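3'-5'-exonuclease (Saccharomyces cerevisiae, PDB 3E2V) probably cuts double-stranded DNA internally without obvious specificity and trims it from the 3' to the 5' end, as a magnesium-dependent TatD-type nuclease. Local coordinates at residues Ser122-Ala125 / Lys126-Asn130; Pro131-Ala134 / Gln135-Lys139; Gln177-Phe180 / Phe181-Leu185; Asp208-Val211 / Gln212-Arg216. All blocks are in the same frame, centred on the assembly; numbering follows the deposited sequence. Where two conformers were deposited one is given.

Contact 1: Ser122-Ala125 / Lys126-Asn130; sequences SLYA and KVISN
Y124 and I128 meet one helical turn apart because their first torsions differ: CG of Y124 stands opposite its own backbone N (chi1 -177°), whereas CG1 of I128 stands opposite the carbonyl carbon (chi1 -61°), which carries the branch back over the tyrosine. I128 CG1 sits 3.8 Å from the centroid of the Y124 ring, 21° off the ring normal, a CH-pi contact over one face but displaced to the rim, where CG1 is 3.6 Å from CZ. CD1 runs on past the ring, reaching 3.5 Å from Y124 OH. Replacing Y124 by an alanine would probably cost I128 the face it rests on and set its CG1-CD1 branch free to turn. Elsewhere on helix 118-129, K126 bends at chi3 and returns toward the preceding turn, its NZ donating to S122 OG at 3.1 Å; that hydroxyl is also bonded to Y119 O. In the final turn A125 O takes two bonds from S129, one from N at 3.0 Å and one from OG at 2.8 Å, which arrive from opposite faces of the carbonyl plane. Y124 also touches V179 of helix 174-187, and V127 touches F180 there. The chemistry is thus divided: apolar cover on the tyrosine face, and polar side chains turned back onto the helix itself, K126 in its body and S129 in its last turn.

Contact 2: Pro131-Ala134 / Gln135-Lys139; sequences PSFA and QGKLK
F133 and K137, four residues apart in the first turns of the α-helix 132-149, lie side by side and point the same way. The aliphatic part of the lysine does the touching: K137 CG comes within 3.5 Å of F133 CE2, approaching the ring obliquely, and CD follows at 4.0 Å from F133 CZ. P131 and Q135 form a second such pair, with the amide of the glutamine laid back along the pyrrolidine ring so that Q135 NE2 is 3.9 Å from P131 CG. The other arm of this amide turns to the neighbouring residue, putting Q135 OE1 3.5 Å from S132 CA. A backbone bond from Q135 N to P131 O, 2.9 Å long, ties the same two residues together. What fixes the ends lies further out: Q135 NE2 donates to T227 O, and K137, bent at chi2 and chi3, carries its NZ to a salt bridge with E140. Those two pairs leave a third strip of the helix for burial, where A134 and L138 both pack on F180 of helix 174-187 and on F228. Within that strip the leucine has CG opposite its carbonyl carbon (chi1 -77°), which folds the branch back along the helix over the preceding turn; there L138 CG rests 3.5 Å from A134 O, the same oxygen that accepts the bond from L138 N.

Contact 3: Gln177-Phe180 / Phe181-Leu185; sequences QKVF and FEEQL
Q184 folds back over the carbonyl of F180 for the whole length of its chain. With CG opposite the carbonyl carbon (chi1 -71°), CB lies 3.4 Å from F180 O and CG 3.3 Å from it; CD then draws off slightly, and NE2 closes the ring with a hydrogen bond to F180 O of 3.1 Å. That acceptor lies in the amide plane of Q184, yet NE2 stands well above the plane of the carbonyl, while Q184 N donates to the same oxygen at 3.2 Å from the opposite face. OE1, at the other end of the amide, accepts from V89 N. In this TIM-barrel fold helix 174-187 leads from strand 156-165 to strand 199-204, a beta-alpha-beta crossover, and Q184 lies on its strand-facing side, against I162. On another side of the helix, a water joins a side chain to a carbonyl of the preceding turn, donating to V179 O at 2.9 Å and to E183 OE2 at 2.7 Å. E183 CG, opposite the carbonyl carbon (chi1 -66°), lies 3.3 Å from V179 O, and the bend at chi2 then turns the carboxylate to the water; its OE2 also forms a salt bridge with K186.

Contact 4: Asp208-Val211 / Gln212-Arg216; sequences DDFV and QILER
F210 and L214 cross at a slant, the leucine methyl lying over one face of the phenyl ring. Both belong to helix 207-219, which follows strand 199-204 in the TIM barrel. L214 CD1 lies 3.6 Å from the centroid of the F210 ring and 20° off its normal, a CH-pi contact shifted to the rim, where CE2 is only 3.4 Å from the methyl. The phenylalanine stands out from the helix, its CG turned fully away from the backbone N (chi1 180°), while the leucine leans back one turn to meet it; beneath them L214 N donates to F210 O at 3.0 Å. The ring itself is wedged between helix and barrel, touching L201 and M203 of strand 199-204, L164 of strand 156-165 and L265 of helix 259-268. Putting a serine in place of F210 would probably open a gap between helix and strands, leave L214 CD1 without its aromatic face, and bring a polar hydroxyl into apolar surroundings. A different pair, D209 and Q212, lies side by side and points the same way, with carboxylate and amide planes 17° apart. The two groups do not meet directly, D209 OD1 and Q212 NE2 being 4.1 Å apart, and D209 OD2 is instead bonded to Y166 OH. The side-chain amide of Q212 is linked to the preceding turn through a water: its NE2 donates at 2.7 Å to the water, which in turn donates at 3.0 Å to D209 O.

Overall arrangement
The four contacts follow one another along the chain and form a row of packed helices, from the outlying contacts 1 and 2 to contacts 3 and 4 beside the barrel strands. Contacts 1 and 2, with centres 12 Å apart, both pack on contact 3: V127 and A134 converge on F180, with A134 CB 3.8 Å from F180 CZ. Contact 3 meets contact 4, 11 Å away between centres, where F181 CZ lies 3.8 Å from F210 CE1; the E182-R216 salt bridge is modelled too short for its length to be trusted. Contacts 1 and 2 are remote from the metal site, but the side chain of F210 is about 8 Å from that of the magnesium ligand H253, and that of Q184 about 8 Å from that of E161, a magnesium-binding residue without its ion in this model.

Contact 1: Ser122-Ala125 / Lys126-Asn130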
loop_
_atom_site.group_PDB
_atom_site.type_symbol
_atom_site.label_atom_id
_atom_site.label_comp_id
_atom_site.label_asym_id
_atom_site.label_seq_id
_atom_site.Cartn_x
_atom_site.Cartn_y
_atom_site.Cartn_z
ATOM N N SER A 122 22.732 -6.498 -15.365
ATOM C CA SER A 122 23.213 -5.750 -16.519
ATOM C C SER A 122 22.474 -4.445 -16.771
ATOM O O SER A 122 22.965 -3.577 -17.488
ATOM C CB SER A 122 23.080 -6.607 -17.781
ATOM O OG SER A 122 21.721 -6.714 -18.183
ATOM N N LEU A 123 21.288 -4.301 -16.191
ATOM C CA LEU A 123 20.371 -3.249 -16.639
ATOM C C LEU A 123 20.804 -1.845 -16.258
ATOM O O LEU A 123 20.679 -0.916 -17.063
ATOM C CB LEU A 123 18.941 -3.519 -16.160
ATOM C CG LEU A 123 18.170 -4.659 -16.828
ATOM C CD1 LEU A 123 16.765 -4.682 -16.270
ATOM C CD2 LEU A 123 18.143 -4.538 -18.344
ATOM N N TYR A 124 21.313 -1.680 -15.040
ATOM C CA TYR A 124 21.677 -0.339 -14.591
ATOM C C TYR A 124 22.712 0.302 -15.507
ATOM O O TYR A 124 22.526 1.429 -15.963
ATOM C CB TYR A 124 22.190 -0.339 -13.156
ATOM C CG TYR A 124 22.491 1.056 -12.672
ATOM C CD1 TYR A 124 21.495 2.027 -12.662
ATOM C CD2 TYR A 124 23.761 1.408 -12.233
ATOM C CE1 TYR A 124 21.750 3.312 -12.236
ATOM C CE2 TYR A 124 24.028 2.710 -11.791
ATOM C CZ TYR A 124 23.011 3.648 -11.793
ATOM O OH TYR A 124 23.241 4.951 -11.368
ATOM N N ALA A 125 23.794 -0.423 -15.780
ATOM C CA ALA A 125 24.860 0.122 -16.615
ATOM C C ALA A 125 24.338 0.456 -18.007
ATOM O O ALA A 125 24.777 1.435 -18.607
ATOM C CB ALA A 125 26.049 -0.844 -16.689
ATOM N N LYS A 126 23.389 -0.349 -18.502
ATOM C CA LYS A 126 22.802 -0.140 -19.832
ATOM C C LYS A 126 21.912 1.102 -19.864
ATOM O O LYS A 126 21.901 1.838 -20.848
ATOM C CB LYS A 126 22.051 -1.390 -20.325
ATOM C CG LYS A 126 22.995 -2.573 -20.668
ATOM C CD LYS A 126 22.311 -3.746 -21.384
ATOM C CE LYS A 126 21.268 -4.484 -20.526
ATOM N NZ LYS A 126 20.959 -5.869 -21.052
ATOM N N VAL A 127 21.178 1.342 -18.780
ATOM C CA VAL A 127 20.344 2.540 -18.684
ATOM C C VAL A 127 21.212 3.795 -18.634
ATOM O O VAL A 127 20.944 4.773 -19.339
ATOM C CB VAL A 127 19.415 2.476 -17.439
ATOM C CG1 VAL A 127 18.741 3.818 -17.196
ATOM C CG2 VAL A 127 18.368 1.385 -17.618
ATOM N N ILE A 128 22.258 3.768 -17.812
ATOM C CA ILE A 128 23.155 4.919 -17.709
ATOM C C ILE A 128 23.819 5.197 -19.059
ATOM O O ILE A 128 23.951 6.357 -19.464
ATOM C CB ILE A 128 24.197 4.757 -16.559
ATOM C CG1 ILE A 128 23.491 4.626 -15.204
ATOM C CG2 ILE A 128 25.153 5.948 -16.504
ATOM C CD1 ILE A 128 22.799 5.899 -14.700
ATOM N N SER A 129 24.198 4.134 -19.763
ATOM C CA SER A 129 24.835 4.265 -21.071
ATOM C C SER A 129 23.879 4.829 -22.121
ATOM O O SER A 129 24.280 5.663 -22.935
ATOM C CB SER A 129 25.433 2.930 -21.525
ATOM O OG SER A 129 26.439 2.495 -20.613
ATOM N N ASN A 130 22.616 4.400 -22.079
ATOM C CA ASN A 130 21.588 4.878 -23.016
ATOM C C ASN A 130 20.247 5.121 -22.303
ATOM O O ASN A 130 19.375 4.248 -22.323
ATOM C CB ASN A 130 21.393 3.875 -24.164
ATOM C CG ASN A 130 22.645 3.699 -25.026
ATOM O OD1 ASN A 130 23.007 2.577 -25.387
ATOM N ND2 ASN A 130 23.305 4.803 -25.361
#

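Contact 2: Pro131-Ala134 / Gln135-Lys139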
loop_
_atom_site.group_PDB
_atom_site.type_symbol
_atom_site.label_atom_id
_atom_site.label_comp_id
_atom_site.label_asym_id
_atom_site.label_seq_id
_atom_site.Cartn_x
_atom_site.Cartn_y
_atom_site.Cartn_z
ATOM N N PRO A 131 20.086 6.307 -21.682
ATOM C CA PRO A 131 18.891 6.569 -20.853
ATOM C C PRO A 131 17.616 6.933 -21.612
ATOM O O PRO A 131 16.592 7.204 -20.990
ATOM C CB PRO A 131 19.331 7.739 -19.973
ATOM C CG PRO A 131 20.385 8.457 -20.782
ATOM C CD PRO A 131 21.040 7.436 -21.660
ATOM N N SER A 132 17.656 6.931 -22.939
ATOM C CA SER A 132 16.500 7.378 -23.713
ATOM C C SER A 132 15.199 6.601 -23.438
ATOM O O SER A 132 14.140 7.211 -23.291
ATOM C CB SER A 132 16.819 7.375 -25.210
ATOM O OG SER A 132 15.632 7.527 -25.968
ATOM N N PHE A 133 15.279 5.272 -23.379
ATOM C CA PHE A 133 14.080 4.469 -23.144
ATOM C C PHE A 133 13.482 4.788 -21.767
ATOM O O PHE A 133 12.282 5.062 -21.666
ATOM C CB PHE A 133 14.343 2.965 -23.337
ATOM C CG PHE A 133 13.108 2.122 -23.215
ATOM C CD1 PHE A 133 12.304 1.874 -24.323
ATOM C CD2 PHE A 133 12.723 1.610 -21.979
ATOM C CE1 PHE A 133 11.146 1.104 -24.208
ATOM C CE2 PHE A 133 11.569 0.839 -21.851
ATOM C CZ PHE A 133 10.775 0.583 -22.967
ATOM N N ALA A 134 14.336 4.818 -20.744
ATOM C CA ALA A 134 13.880 5.168 -19.387
ATOM C C ALA A 134 13.310 6.575 -19.306
ATOM O O ALA A 134 12.333 6.819 -18.596
ATOM C CB ALA A 134 15.005 4.987 -18.376
ATOM N N GLN A 135 13.917 7.512 -20.026
ATOM C CA GLN A 135 13.360 8.864 -20.102
ATOM C C GLN A 135 11.911 8.854 -20.601
ATOM O O GLN A 135 11.045 9.556 -20.060
ATOM C CB GLN A 135 14.223 9.780 -20.980
ATOM C CG GLN A 135 15.534 10.218 -20.348
ATOM C CD GLN A 135 16.537 10.711 -21.380
ATOM O OE1 GLN A 135 16.289 10.643 -22.586
ATOM N NE2 GLN A 135 17.680 11.206 -20.908
ATOM N N GLY A 136 11.650 8.037 -21.625
ATOM C CA GLY A 136 10.295 7.910 -22.168
ATOM C C GLY A 136 9.312 7.262 -21.209
ATOM O O GLY A 136 8.147 7.659 -21.145
ATOM N N LYS A 137 9.782 6.262 -20.472
ATOM C CA LYS A 137 8.912 5.586 -19.514
ATOM C C LYS A 137 8.565 6.487 -18.336
ATOM O O LYS A 137 7.439 6.469 -17.837
ATOM C CB LYS A 137 9.522 4.266 -19.029
ATOM C CG LYS A 137 9.621 3.195 -20.135
ATOM C CD LYS A 137 8.270 2.884 -20.777
ATOM C CE LYS A 137 7.429 1.954 -19.914
ATOM N NZ LYS A 137 6.152 1.600 -20.621
ATOM N N LEU A 138 9.534 7.279 -17.888
ATOM C CA LEU A 138 9.255 8.231 -16.826
ATOM C C LEU A 138 8.268 9.305 -17.282
ATOM O O LEU A 138 7.359 9.688 -16.537
ATOM C CB LEU A 138 10.566 8.855 -16.331
ATOM C CG LEU A 138 11.396 7.942 -15.423
ATOM C CD1 LEU A 138 12.831 8.451 -15.369
ATOM C CD2 LEU A 138 10.794 7.858 -14.008
ATOM N N LYS A 139 8.421 9.760 -18.525
ATOM C CA LYS A 139 7.436 10.674 -19.111
ATOM C C LYS A 139 6.028 10.062 -19.149
ATOM O O LYS A 139 5.046 10.714 -18.807
ATOM C CB LYS A 139 7.866 11.056 -20.531
ATOM C CG LYS A 139 6.897 11.992 -21.199
ATOM C CD LYS A 139 7.485 12.561 -22.488
ATOM C CE LYS A 139 6.665 13.749 -22.966
ATOM N NZ LYS A 139 5.283 13.320 -23.291
#

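Contact 3: Gln177-Phe180 / Phe181-Leu185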
loop_
_atom_site.group_PDB
_atom_site.type_symbol
_atom_site.label_atom_id
_atom_site.label_comp_id
_atom_site.label_asym_id
_atom_site.label_seq_id
_atom_site.Cartn_x
_atom_site.Cartn_y
_atom_site.Cartn_z
ATOM N N GLN A 177 16.652 -0.261 -8.241
ATOM C CA GLN A 177 15.664 0.152 -7.241
ATOM C C GLN A 177 15.927 1.575 -6.773
ATOM O O GLN A 177 15.014 2.406 -6.706
ATOM C CB GLN A 177 15.661 -0.795 -6.043
ATOM C CG GLN A 177 15.133 -2.194 -6.353
ATOM C CD GLN A 177 14.919 -3.017 -5.095
ATOM O OE1 GLN A 177 14.720 -2.464 -3.999
ATOM N NE2 GLN A 177 14.934 -4.338 -5.244
ATOM N N LYS A 178 17.171 1.862 -6.410
ATOM C CA LYS A 178 17.489 3.178 -5.848
ATOM C C LYS A 178 17.256 4.270 -6.884
ATOM O O LYS A 178 16.665 5.317 -6.580
ATOM C CB LYS A 178 18.938 3.208 -5.345
ATOM C CG LYS A 178 19.127 2.420 -4.054
ATOM C CD LYS A 178 20.618 2.195 -3.756
ATOM C CE LYS A 178 21.301 3.427 -3.226
ATOM N NZ LYS A 178 22.787 3.158 -3.182
ATOM N N VAL A 179 17.728 4.050 -8.110
ATOM C CA VAL A 179 17.587 5.091 -9.134
ATOM C C VAL A 179 16.117 5.414 -9.438
ATOM O O VAL A 179 15.734 6.588 -9.495
ATOM C CB VAL A 179 18.330 4.737 -10.437
ATOM C CG1 VAL A 179 18.065 5.794 -11.493
ATOM C CG2 VAL A 179 19.822 4.654 -10.174
ATOM N N PHE A 180 15.299 4.382 -9.628
ATOM C CA PHE A 180 13.911 4.617 -10.027
ATOM C C PHE A 180 12.964 4.950 -8.879
ATOM O O PHE A 180 11.933 5.558 -9.106
ATOM C CB PHE A 180 13.435 3.526 -10.990
ATOM C CG PHE A 180 14.093 3.641 -12.323
ATOM C CD1 PHE A 180 13.730 4.677 -13.180
ATOM C CD2 PHE A 180 15.153 2.811 -12.671
ATOM C CE1 PHE A 180 14.384 4.846 -14.416
ATOM C CE2 PHE A 180 15.824 2.979 -13.894
ATOM C CZ PHE A 180 15.450 3.993 -14.752
ATOM N N PHE A 181 13.339 4.601 -7.649
ATOM C CA PHE A 181 12.646 5.185 -6.486
ATOM C C PHE A 181 12.862 6.704 -6.511
ATOM O O PHE A 181 11.905 7.492 -6.419
ATOM C CB PHE A 181 13.183 4.548 -5.201
ATOM C CG PHE A 181 12.612 5.104 -3.913
ATOM C CD1 PHE A 181 11.285 5.555 -3.814
ATOM C CD2 PHE A 181 13.392 5.080 -2.770
ATOM C CE1 PHE A 181 10.790 6.027 -2.587
ATOM C CE2 PHE A 181 12.916 5.531 -1.550
ATOM C CZ PHE A 181 11.618 6.002 -1.442
ATOM N N GLU A 182 14.122 7.114 -6.645
ATOM C CA GLU A 182 14.430 8.532 -6.618
ATOM C C GLU A 182 13.820 9.306 -7.787
ATOM O O GLU A 182 13.286 10.392 -7.579
ATOM C CB GLU A 182 15.940 8.763 -6.546
ATOM C CG GLU A 182 16.301 10.248 -6.531
ATOM C CD GLU A 182 17.733 10.499 -6.124
ATOM O OE1 GLU A 182 18.344 9.635 -5.462
ATOM O OE2 GLU A 182 18.242 11.583 -6.474
ATOM N N GLU A 183 13.855 8.752 -8.999
ATOM C CA GLU A 183 13.254 9.458 -10.136
ATOM C C GLU A 183 11.735 9.617 -9.967
ATOM O O GLU A 183 11.163 10.651 -10.332
ATOM C CB GLU A 183 13.583 8.784 -11.485
ATOM C CG GLU A 183 15.072 8.845 -11.841
ATOM C CD GLU A 183 15.621 10.285 -11.882
ATOM O OE1 GLU A 183 15.030 11.154 -12.579
ATOM O OE2 GLU A 183 16.651 10.548 -11.211
ATOM N N GLN A 184 11.086 8.599 -9.401
ATOM C CA GLN A 184 9.658 8.731 -9.100
ATOM C C GLN A 184 9.377 9.746 -8.005
ATOM O O GLN A 184 8.378 10.461 -8.058
ATOM C CB GLN A 184 9.050 7.359 -8.776
ATOM C CG GLN A 184 8.950 6.468 -10.027
ATOM C CD GLN A 184 8.328 5.128 -9.706
ATOM O OE1 GLN A 184 7.112 4.966 -9.818
ATOM N NE2 GLN A 184 9.149 4.175 -9.244
ATOM N N LEU A 185 10.259 9.827 -7.008
ATOM C CA LEU A 185 10.115 10.890 -6.029
ATOM C C LEU A 185 10.215 12.255 -6.704
ATOM O O LEU A 185 9.471 13.165 -6.369
ATOM C CB LEU A 185 11.138 10.754 -4.901
ATOM C CG LEU A 185 10.909 9.571 -3.958
ATOM C CD1 LEU A 185 12.108 9.444 -3.047
ATOM C CD2 LEU A 185 9.601 9.725 -3.152
HETATM O O HOH W 1 18.768 7.174 -5.562
HETATM O O HOH W 2 17.663 8.772 -9.521
#

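Contact 4: Asp208-Val211 / Gln212-Arg216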
loop_
_atom_site.group_PDB
_atom_site.type_symbol
_atom_site.label_atom_id
_atom_site.label_comp_id
_atom_site.label_asym_id
_atom_site.label_seq_id
_atom_site.Cartn_x
_atom_site.Cartn_y
_atom_site.Cartn_z
ATOM N N ASP A 208 18.137 1.883 6.041
ATOM C CA ASP A 208 19.129 2.952 5.956
ATOM C C ASP A 208 19.136 3.631 4.582
ATOM O O ASP A 208 19.153 4.863 4.507
ATOM C CB ASP A 208 20.532 2.462 6.330
ATOM C CG ASP A 208 20.701 2.244 7.822
ATOM O OD1 ASP A 208 19.910 2.776 8.639
ATOM O OD2 ASP A 208 21.656 1.529 8.179
ATOM N N ASP A 209 19.081 2.838 3.503
ATOM C CA ASP A 209 19.076 3.417 2.161
ATOM C C ASP A 209 17.780 4.175 1.867
ATOM O O ASP A 209 17.797 5.197 1.181
ATOM C CB ASP A 209 19.288 2.346 1.098
ATOM C CG ASP A 209 20.734 1.843 1.034
ATOM O OD1 ASP A 209 21.592 2.351 1.791
ATOM O OD2 ASP A 209 21.012 0.938 0.225
ATOM N N PHE A 210 16.663 3.672 2.389
ATOM C CA PHE A 210 15.341 4.293 2.205
ATOM C C PHE A 210 15.352 5.660 2.874
ATOM O O PHE A 210 14.968 6.665 2.268
ATOM C CB PHE A 210 14.323 3.346 2.849
ATOM C CG PHE A 210 12.873 3.780 2.793
ATOM C CD1 PHE A 210 12.111 3.594 1.640
ATOM C CD2 PHE A 210 12.235 4.231 3.946
ATOM C CE1 PHE A 210 10.740 3.914 1.622
ATOM C CE2 PHE A 210 10.863 4.563 3.937
ATOM C CZ PHE A 210 10.129 4.413 2.757
ATOM N N VAL A 211 15.838 5.710 4.117
ATOM C CA VAL A 211 15.921 6.978 4.852
ATOM C C VAL A 211 16.898 7.940 4.185
ATOM O O VAL A 211 16.619 9.136 4.095
ATOM C CB VAL A 211 16.267 6.724 6.340
ATOM C CG1 VAL A 211 16.686 8.029 7.052
ATOM C CG2 VAL A 211 15.058 6.100 7.046
ATOM N N GLN A 212 18.032 7.424 3.706
ATOM C CA GLN A 212 19.017 8.265 3.043
ATOM C C GLN A 212 18.405 8.992 1.833
ATOM O O GLN A 212 18.621 10.191 1.642
ATOM C CB GLN A 212 20.222 7.426 2.619
ATOM C CG GLN A 212 21.353 8.254 2.029
ATOM C CD GLN A 212 22.536 7.411 1.599
ATOM O OE1 GLN A 212 23.686 7.767 1.863
ATOM N NE2 GLN A 212 22.267 6.302 0.916
ATOM N N ILE A 213 17.644 8.271 1.010
ATOM C CA ILE A 213 17.034 8.897 -0.161
ATOM C C ILE A 213 15.958 9.893 0.264
ATOM O O ILE A 213 15.932 11.047 -0.200
ATOM C CB ILE A 213 16.462 7.827 -1.097
ATOM C CG1 ILE A 213 17.616 7.113 -1.798
ATOM C CG2 ILE A 213 15.554 8.453 -2.150
ATOM C CD1 ILE A 213 17.256 5.783 -2.444
ATOM N N LEU A 214 15.065 9.472 1.154
ATOM C CA LEU A 214 13.995 10.368 1.571
ATOM C C LEU A 214 14.481 11.621 2.285
ATOM O O LEU A 214 13.875 12.695 2.135
ATOM C CB LEU A 214 12.968 9.626 2.441
ATOM C CG LEU A 214 12.136 8.605 1.666
ATOM C CD1 LEU A 214 11.372 7.717 2.638
ATOM C CD2 LEU A 214 11.161 9.305 0.733
ATOM N N GLU A 215 15.552 11.490 3.064
ATOM C CA GLU A 215 16.075 12.644 3.803
ATOM C C GLU A 215 16.468 13.774 2.863
ATOM O O GLU A 215 16.283 14.961 3.211
ATOM C CB GLU A 215 17.254 12.244 4.685
ATOM C CG GLU A 215 17.712 13.337 5.632
ATOM C CD GLU A 215 18.809 14.214 5.034
ATOM O OE1 GLU A 215 19.270 13.943 3.901
ATOM O OE2 GLU A 215 19.220 15.184 5.716
ATOM N N ARG A 216 17.007 13.427 1.688
ATOM C CA ARG A 216 17.372 14.470 0.722
ATOM C C ARG A 216 16.159 15.269 0.246
ATOM O O ARG A 216 16.251 16.477 0.021
ATOM C CB ARG A 216 18.144 13.895 -0.466
ATOM C CG ARG A 216 19.526 13.434 -0.066
ATOM C CD ARG A 216 20.445 13.291 -1.273
ATOM N NE ARG A 216 19.850 12.490 -2.336
ATOM C CZ ARG A 216 19.942 11.163 -2.430
ATOM N NH1 ARG A 216 20.633 10.453 -1.538
ATOM N NH2 ARG A 216 19.348 10.540 -3.426
HETATM O O HOH W 3 20.239 5.272 -0.576
#